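Local coordinates for Sensory/regulatory protein rpfC (Xanthomonas campestris pv. campestris, PDB 3M6M) that binds a magnesium ion at its acidic site and, as the receiver domain of a probable hybrid sensory histidine kinase, probably accepts a phosphoryl group in a two-component relay, at residues D[16-21]-D[48-53]; D[103-108]-D[114-119]. One frame throughout, in Å; residues are numbered along the deposited sequence.

From the N terminus, strand 16-20 runs first, and contact 1 closes once the chain has passed through helix 24-35 and strand 40-44 to bring 48-53 back against it, with 26 residues between the segments. Contact 2 opens only later: helix 102-110 turns straight back onto strand 115-118, leaving five residues between 103-108 and 114-119. The two contacts therefore follow one another in series, about 18 Å apart between centres, and neither encloses the other. Both tie a helix to the parallel sheet, contact 1 at an inner strand and contact 2 at an outermost strand of this chain's sheet. Asp21 OD2 and Lys119 NZ join them directly through a salt bridge of 2.8 Å.

Contact 1: residues D[16-21]-D[48-53]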
ATOM      1  N   ARG D  16     -39.318 -25.973  -8.621  1.00 73.12           N
ATOM      2  CA  ARG D  16     -38.555 -26.832  -9.521  1.00 71.70           C
ATOM      3  C   ARG D  16     -37.147 -27.014  -8.954  1.00 68.38           C
ATOM      4  O   ARG D  16     -36.378 -26.054  -8.842  1.00 66.89           O
ATOM      5  CB  ARG D  16     -38.518 -26.226 -10.926  1.00 72.57           C
ATOM      6  CG  ARG D  16     -38.566 -27.248 -12.052  1.00 73.85           C
ATOM      7  CD  ARG D  16     -39.108 -26.623 -13.333  1.00 76.67           C
ATOM      8  NE  ARG D  16     -39.340 -27.621 -14.378  1.00 78.71           N
ATOM      9  CZ  ARG D  16     -38.534 -27.836 -15.417  1.00 78.23           C
ATOM     10  NH1 ARG D  16     -37.425 -27.122 -15.572  1.00 75.88           N
ATOM     11  NH2 ARG D  16     -38.841 -28.771 -16.307  1.00 80.32           N
ATOM     12  N   MET D  17     -36.822 -28.250  -8.586  1.00 67.36           N
ATOM     13  CA  MET D  17     -35.592 -28.542  -7.850  1.00 64.64           C
ATOM     14  C   MET D  17     -34.563 -29.319  -8.659  1.00 63.17           C
ATOM     15  O   MET D  17     -34.902 -30.250  -9.392  1.00 64.25           O
ATOM     16  CB  MET D  17     -35.906 -29.300  -6.557  1.00 64.92           C
ATOM     17  CG  MET D  17     -36.616 -28.473  -5.505  1.00 65.97           C
ATOM     18  SD  MET D  17     -35.552 -27.209  -4.798  1.00 64.74           S
ATOM     19  CE  MET D  17     -36.748 -26.256  -3.875  1.00 66.74           C
ATOM     20  N   LEU D  18     -33.302 -28.923  -8.509  1.00 60.85           N
ATOM     21  CA  LEU D  18     -32.182 -29.622  -9.123  1.00 59.55           C
ATOM     22  C   LEU D  18     -31.219 -30.091  -8.035  1.00 57.93           C
ATOM     23  O   LEU D  18     -30.757 -29.295  -7.215  1.00 56.88           O
ATOM     24  CB  LEU D  18     -31.476 -28.722 -10.143  1.00 58.93           C
ATOM     25  CG  LEU D  18     -30.368 -29.306 -11.028  1.00 58.24           C
ATOM     26  CD1 LEU D  18     -30.808 -30.568 -11.766  1.00 59.11           C
ATOM     27  CD2 LEU D  18     -29.901 -28.255 -12.014  1.00 58.02           C
ATOM     28  N   VAL D  19     -30.937 -31.390  -8.029  1.00 57.91           N
ATOM     29  CA  VAL D  19     -30.135 -32.008  -6.976  1.00 56.97           C
ATOM     30  C   VAL D  19     -28.905 -32.698  -7.560  1.00 56.43           C
ATOM     31  O   VAL D  19     -29.003 -33.418  -8.556  1.00 57.21           O
ATOM     32  CB  VAL D  19     -30.971 -33.024  -6.147  1.00 58.00           C
ATOM     33  CG1 VAL D  19     -30.132 -33.639  -5.037  1.00 57.30           C
ATOM     34  CG2 VAL D  19     -32.206 -32.357  -5.556  1.00 58.81           C
ATOM     35  N   ALA D  20     -27.752 -32.466  -6.936  1.00 55.37           N
ATOM     36  CA  ALA D  20     -26.509 -33.122  -7.334  1.00 55.27           C
ATOM     37  C   ALA D  20     -25.825 -33.825  -6.162  1.00 55.18           C
ATOM     38  O   ALA D  20     -25.519 -33.206  -5.142  1.00 54.48           O
ATOM     39  CB  ALA D  20     -25.561 -32.127  -7.988  1.00 54.61           C
ATOM     40  N   ASP D  21     -25.604 -35.128  -6.325  1.00 56.16           N
ATOM     41  CA  ASP D  21     -24.837 -35.938  -5.380  1.00 56.54           C
ATOM     42  C   ASP D  21     -24.265 -37.143  -6.116  1.00 57.76           C
ATOM     43  O   ASP D  21     -24.956 -37.761  -6.932  1.00 58.61           O
ATOM     44  CB  ASP D  21     -25.712 -36.395  -4.209  1.00 56.90           C
ATOM     45  CG  ASP D  21     -24.897 -36.940  -3.050  1.00 57.23           C
ATOM     46  OD1 ASP D  21     -24.229 -37.985  -3.217  1.00 58.15           O
ATOM     47  OD2 ASP D  21     -24.937 -36.331  -1.963  1.00 57.08           O
ATOM     48  N   GLU D  48     -20.691 -30.834 -12.850  1.00 49.92           N
ATOM     49  CA  GLU D  48     -20.693 -30.453 -14.263  1.00 50.93           C
ATOM     50  C   GLU D  48     -22.055 -30.672 -14.906  1.00 51.25           C
ATOM     51  O   GLU D  48     -22.471 -29.903 -15.781  1.00 51.62           O
ATOM     52  CB  GLU D  48     -19.627 -31.228 -15.033  1.00 52.49           C
ATOM     53  CG  GLU D  48     -18.230 -30.660 -14.882  1.00 53.53           C
ATOM     54  CD  GLU D  48     -17.149 -31.605 -15.376  1.00 56.63           C
ATOM     55  OE1 GLU D  48     -15.969 -31.388 -15.025  1.00 57.52           O
ATOM     56  OE2 GLU D  48     -17.469 -32.561 -16.119  1.00 58.60           O
ATOM     57  N   GLN D  49     -22.743 -31.719 -14.456  1.00 51.25           N
ATOM     58  CA  GLN D  49     -24.030 -32.115 -15.015  1.00 52.06           C
ATOM     59  C   GLN D  49     -25.174 -31.191 -14.591  1.00 51.19           C
ATOM     60  O   GLN D  49     -26.134 -31.016 -15.340  1.00 52.28           O
ATOM     61  CB  GLN D  49     -24.354 -33.572 -14.660  1.00 52.88           C
ATOM     62  CG  GLN D  49     -23.369 -34.613 -15.204  1.00 54.47           C
ATOM     63  CD  GLN D  49     -22.264 -34.964 -14.215  1.00 54.46           C
ATOM     64  OE1 GLN D  49     -21.663 -34.088 -13.588  1.00 52.94           O
ATOM     65  NE2 GLN D  49     -21.991 -36.257 -14.077  1.00 56.03           N
ATOM     66  N   VAL D  50     -25.075 -30.610 -13.395  1.00 49.56           N
ATOM     67  CA  VAL D  50     -26.060 -29.615 -12.947  1.00 49.02           C
ATOM     68  C   VAL D  50     -25.901 -28.307 -13.729  1.00 49.03           C
ATOM     69  O   VAL D  50     -26.890 -27.668 -14.089  1.00 49.42           O
ATOM     70  CB  VAL D  50     -26.071 -29.396 -11.385  1.00 47.86           C
ATOM     71  CG1 VAL D  50     -24.765 -29.786 -10.757  1.00 47.26           C
ATOM     72  CG2 VAL D  50     -26.429 -27.959 -11.007  1.00 47.30           C
ATOM     73  N   LEU D  51     -24.656 -27.933 -14.010  1.00 48.70           N
ATOM     74  CA  LEU D  51     -24.378 -26.757 -14.832  1.00 49.13           C
ATOM     75  C   LEU D  51     -24.918 -26.943 -16.252  1.00 50.72           C
ATOM     76  O   LEU D  51     -25.485 -26.013 -16.830  1.00 51.34           O
ATOM     77  CB  LEU D  51     -22.880 -26.434 -14.843  1.00 48.75           C
ATOM     78  CG  LEU D  51     -22.243 -26.026 -13.506  1.00 47.63           C
ATOM     79  CD1 LEU D  51     -20.722 -26.135 -13.555  1.00 47.48           C
ATOM     80  CD2 LEU D  51     -22.665 -24.627 -13.085  1.00 47.39           C
ATOM     81  N   ASP D  52     -24.764 -28.152 -16.793  1.00 51.71           N
ATOM     82  CA  ASP D  52     -25.345 -28.516 -18.089  1.00 53.68           C
ATOM     83  C   ASP D  52     -26.878 -28.465 -18.079  1.00 54.46           C
ATOM     84  O   ASP D  52     -27.499 -28.037 -19.058  1.00 56.05           O
ATOM     85  CB  ASP D  52     -24.867 -29.907 -18.528  1.00 54.73           C
ATOM     86  CG  ASP D  52     -23.431 -29.907 -19.048  1.00 55.27           C
ATOM     87  OD1 ASP D  52     -22.849 -28.818 -19.251  1.00 54.98           O
ATOM     88  OD2 ASP D  52     -22.884 -31.010 -19.262  1.00 56.11           O
ATOM     89  N   ALA D  53     -27.475 -28.898 -16.969  1.00 53.60           N
ATOM     90  CA  ALA D  53     -28.929 -28.893 -16.806  1.00 54.57           C
ATOM     91  C   ALA D  53     -29.504 -27.480 -16.690  1.00 54.58           C
ATOM     92  O   ALA D  53     -30.579 -27.197 -17.226  1.00 56.22           O
ATOM     93  CB  ALA D  53     -29.331 -29.735 -15.598  1.00 53.86           C
TER
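No flat side chain shares in the touch of Leu18 and Ala20 on Val50 and Ala53, so there is no ring face or edge to fill; the side chains meet through aliphatic carbons, mostly methyls, with no hydrogen bond between the segments. On the strand side Leu18 gives the larger share. Its CB faces the helix, and with CG anti to the backbone N (chi1 -173°), beside the carbonyl carbon, the branch reaches Val50 and Ala53. There Leu18 CD2 meets Val50 CG2 at 3.6 Å, the two side chains crossing obliquely, and lies 3.9 Å from Ala53 CB one helical turn on. Leu18 CD2 also comes within 3.7 Å of Val50 O. Val50 uses its other branch on the next inward-facing strand residue, CG1 standing 3.7 Å from Ala20 CB, and so bridges both strand positions. Strand 16-20 and helix 48-53 run nearly antiparallel, their short axes 8.7 Å apart at the closest. This is the usual packing of a helix on the sheet of a CheY-like receiver domain. Around it, Leu18 also rests on Leu42 and Ala20 on Val44 of strand 40-44; Val50 reaches Val62 of strand 61-65 and Met76 of helix 73-85, which flanks helix 47-56.

Contact 2: residues D[103-108]-D[114-119]; sequences EAIRAC and RAFLAK
Phe116 reaches out from strand 115-118 to Ile105 and Cys108 of helix 102-110, within the beta-alpha-beta unit of strand 93-97, this helix and strand 115-118 that belongs to the CheY-like receiver fold. Helix and strand run roughly antiparallel, with their short axes 9.3 Å apart at the closest. The CB of Phe116 points to the helix, and CG, anti to the backbone N (chi1 -163°) and beside the carbonyl carbon, carries the ring to Ile105 and Cys108. Over one face lies Ile105 CG1, a CH-pi contact 4.1 Å from the Phe116 ring centroid and only 12° off the normal. Ile105 places this methylene by holding CG1 beside its own backbone N, while its extended second torsion carries CD1 on past the ring. Ala104 adds a backbone atom, its O lying 4.0 Å from Phe116 CE1 in an oblique approach. The aromatic also touches Ser97 on the adjacent strand, and Lys119, three residues further on, forms salt bridges with Asp21 and Asp65. This spacing of aromatic and lysine is consistent with Phe116 holding the switch-aromatic position known in CheY relatives. Cys108 CB lies 4.0 Å from Phe116 CD1, and its sulfur, turned beside the backbone N and anti to the carbonyl carbon, takes the ring edge: Cys108 SG sits 3.8 Å from Phe116 CE1, in the ring plane at 89° to the normal, a sulfur-aromatic contact.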
ATOM      1  N   GLU D 103     -14.309 -24.121   8.344  1.00 72.79           N
ATOM      2  CA  GLU D 103     -13.388 -23.997   7.227  1.00 72.61           C
ATOM      3  C   GLU D 103     -14.138 -24.167   5.901  1.00 69.84           C
ATOM      4  O   GLU D 103     -13.991 -23.351   4.986  1.00 69.16           O
ATOM      5  CB  GLU D 103     -12.289 -25.054   7.367  1.00 74.23           C
ATOM      6  CG  GLU D 103     -10.926 -24.666   6.816  1.00 76.08           C
ATOM      7  CD  GLU D 103     -10.287 -23.485   7.531  1.00 79.04           C
ATOM      8  OE1 GLU D 103      -9.748 -22.602   6.832  1.00 79.20           O
ATOM      9  OE2 GLU D 103     -10.317 -23.437   8.780  1.00 81.21           O
ATOM     10  N   ALA D 104     -14.962 -25.213   5.823  1.00 68.35           N
ATOM     11  CA  ALA D 104     -15.762 -25.501   4.633  1.00 65.93           C
ATOM     12  C   ALA D 104     -16.986 -24.590   4.493  1.00 64.79           C
ATOM     13  O   ALA D 104     -17.398 -24.270   3.373  1.00 63.33           O
ATOM     14  CB  ALA D 104     -16.184 -26.966   4.617  1.00 65.22           C
ATOM     15  N   ILE D 105     -17.566 -24.182   5.623  1.00 65.61           N
ATOM     16  CA  ILE D 105     -18.732 -23.292   5.622  1.00 65.08           C
ATOM     17  C   ILE D 105     -18.350 -21.886   5.149  1.00 65.44           C
ATOM     18  O   ILE D 105     -19.090 -21.264   4.382  1.00 64.46           O
ATOM     19  CB  ILE D 105     -19.430 -23.220   7.010  1.00 66.37           C
ATOM     20  CG1 ILE D 105     -19.727 -24.626   7.544  1.00 66.38           C
ATOM     21  CG2 ILE D 105     -20.726 -22.414   6.920  1.00 65.99           C
ATOM     22  CD1 ILE D 105     -20.042 -24.676   9.033  1.00 68.27           C
ATOM     23  N   ARG D 106     -17.193 -21.403   5.603  1.00 67.09           N
ATOM     24  CA  ARG D 106     -16.667 -20.098   5.197  1.00 67.86           C
ATOM     25  C   ARG D 106     -16.454 -20.031   3.685  1.00 66.36           C
ATOM     26  O   ARG D 106     -16.884 -19.075   3.039  1.00 65.86           O
ATOM     27  CB  ARG D 106     -15.362 -19.788   5.940  1.00 70.31           C
ATOM     28  CG  ARG D 106     -14.751 -18.426   5.629  1.00 71.59           C
ATOM     29  CD  ARG D 106     -13.476 -18.203   6.434  1.00 74.46           C
ATOM     30  NE  ARG D 106     -12.759 -17.000   6.014  1.00 75.81           N
ATOM     31  CZ  ARG D 106     -11.779 -16.978   5.112  1.00 76.01           C
ATOM     32  NH1 ARG D 106     -11.378 -18.098   4.521  1.00 74.90           N
ATOM     33  NH2 ARG D 106     -11.193 -15.830   4.802  1.00 77.50           N
ATOM     34  N   ALA D 107     -15.808 -21.058   3.134  1.00 65.79           N
ATOM     35  CA  ALA D 107     -15.523 -21.138   1.700  1.00 64.73           C
ATOM     36  C   ALA D 107     -16.779 -21.007   0.839  1.00 62.98           C
ATOM     37  O   ALA D 107     -16.791 -20.257  -0.139  1.00 62.52           O
ATOM     38  CB  ALA D 107     -14.793 -22.428   1.380  1.00 64.65           C
ATOM     39  N   CYS D 108     -17.831 -21.732   1.215  1.00 62.24           N
ATOM     40  CA  CYS D 108     -19.086 -21.729   0.470  1.00 61.06           C
ATOM     41  C   CYS D 108     -19.847 -20.414   0.613  1.00 61.77           C
ATOM     42  O   CYS D 108     -20.359 -19.886  -0.375  1.00 61.25           O
ATOM     43  CB  CYS D 108     -19.964 -22.915   0.878  1.00 60.35           C
ATOM     44  SG  CYS D 108     -19.244 -24.530   0.483  1.00 59.39           S
ATOM     45  N   ARG D 114     -26.201 -19.771  -0.563  1.00 64.85           N
ATOM     46  CA  ARG D 114     -27.263 -19.163   0.238  1.00 66.70           C
ATOM     47  C   ARG D 114     -27.543 -19.900   1.546  1.00 67.40           C
ATOM     48  O   ARG D 114     -27.966 -19.285   2.528  1.00 68.97           O
ATOM     49  CB  ARG D 114     -28.545 -19.017  -0.581  1.00 67.20           C
ATOM     50  CG  ARG D 114     -28.512 -17.861  -1.566  1.00 67.91           C
ATOM     51  CD  ARG D 114     -29.906 -17.519  -2.058  1.00 70.27           C
ATOM     52  NE  ARG D 114     -30.707 -16.833  -1.044  1.00 72.62           N
ATOM     53  CZ  ARG D 114     -30.899 -15.518  -0.992  1.00 74.25           C
ATOM     54  NH1 ARG D 114     -30.350 -14.719  -1.900  1.00 74.04           N
ATOM     55  NH2 ARG D 114     -31.648 -14.998  -0.028  1.00 76.24           N
ATOM     56  N   ALA D 115     -27.309 -21.210   1.551  1.00 66.65           N
ATOM     57  CA  ALA D 115     -27.524 -22.037   2.737  1.00 67.40           C
ATOM     58  C   ALA D 115     -26.556 -23.214   2.786  1.00 66.59           C
ATOM     59  O   ALA D 115     -26.159 -23.751   1.750  1.00 65.30           O
ATOM     60  CB  ALA D 115     -28.966 -22.532   2.795  1.00 68.01           C
ATOM     61  N   PHE D 116     -26.182 -23.600   4.004  1.00 67.66           N
ATOM     62  CA  PHE D 116     -25.314 -24.746   4.239  1.00 67.46           C
ATOM     63  C   PHE D 116     -25.953 -25.635   5.301  1.00 68.61           C
ATOM     64  O   PHE D 116     -26.016 -25.267   6.479  1.00 69.94           O
ATOM     65  CB  PHE D 116     -23.927 -24.279   4.690  1.00 67.94           C
ATOM     66  CG  PHE D 116     -22.855 -25.327   4.561  1.00 67.55           C
ATOM     67  CD1 PHE D 116     -21.905 -25.239   3.551  1.00 66.87           C
ATOM     68  CD2 PHE D 116     -22.786 -26.395   5.455  1.00 68.32           C
ATOM     69  CE1 PHE D 116     -20.906 -26.201   3.427  1.00 67.07           C
ATOM     70  CE2 PHE D 116     -21.793 -27.364   5.337  1.00 68.24           C
ATOM     71  CZ  PHE D 116     -20.850 -27.266   4.323  1.00 67.69           C
ATOM     72  N   LEU D 117     -26.431 -26.801   4.878  1.00 68.37           N
ATOM     73  CA  LEU D 117     -27.118 -27.722   5.780  1.00 69.70           C
ATOM     74  C   LEU D 117     -26.380 -29.047   5.927  1.00 69.66           C
ATOM     75  O   LEU D 117     -25.760 -29.536   4.980  1.00 68.59           O
ATOM     76  CB  LEU D 117     -28.558 -27.955   5.320  1.00 69.97           C
ATOM     77  CG  LEU D 117     -29.524 -26.774   5.456  1.00 71.14           C
ATOM     78  CD1 LEU D 117     -30.658 -26.902   4.455  1.00 71.35           C
ATOM     79  CD2 LEU D 117     -30.061 -26.654   6.879  1.00 73.15           C
ATOM     80  N   ALA D 118     -26.458 -29.618   7.126  1.00 71.21           N
ATOM     81  CA  ALA D 118     -25.734 -30.840   7.460  1.00 71.73           C
ATOM     82  C   ALA D 118     -26.371 -32.087   6.856  1.00 71.58           C
ATOM     83  O   ALA D 118     -27.593 -32.170   6.704  1.00 71.84           O
ATOM     84  CB  ALA D 118     -25.603 -30.983   8.976  1.00 73.47           C
ATOM     85  N   LYS D 119     -25.519 -33.045   6.506  1.00 71.53           N
ATOM     86  CA  LYS D 119     -25.942 -34.373   6.082  1.00 71.92           C
ATOM     87  C   LYS D 119     -25.684 -35.378   7.216  1.00 73.64           C
ATOM     88  O   LYS D 119     -24.656 -35.283   7.893  1.00 74.23           O
ATOM     89  CB  LYS D 119     -25.187 -34.784   4.818  1.00 70.85           C
ATOM     90  CG  LYS D 119     -25.800 -34.286   3.520  1.00 69.68           C
ATOM     91  CD  LYS D 119     -24.881 -34.540   2.327  1.00 68.68           C
ATOM     92  CE  LYS D 119     -25.015 -35.947   1.766  1.00 69.04           C
ATOM     93  NZ  LYS D 119     -24.049 -36.175   0.657  1.00 68.48           N
TER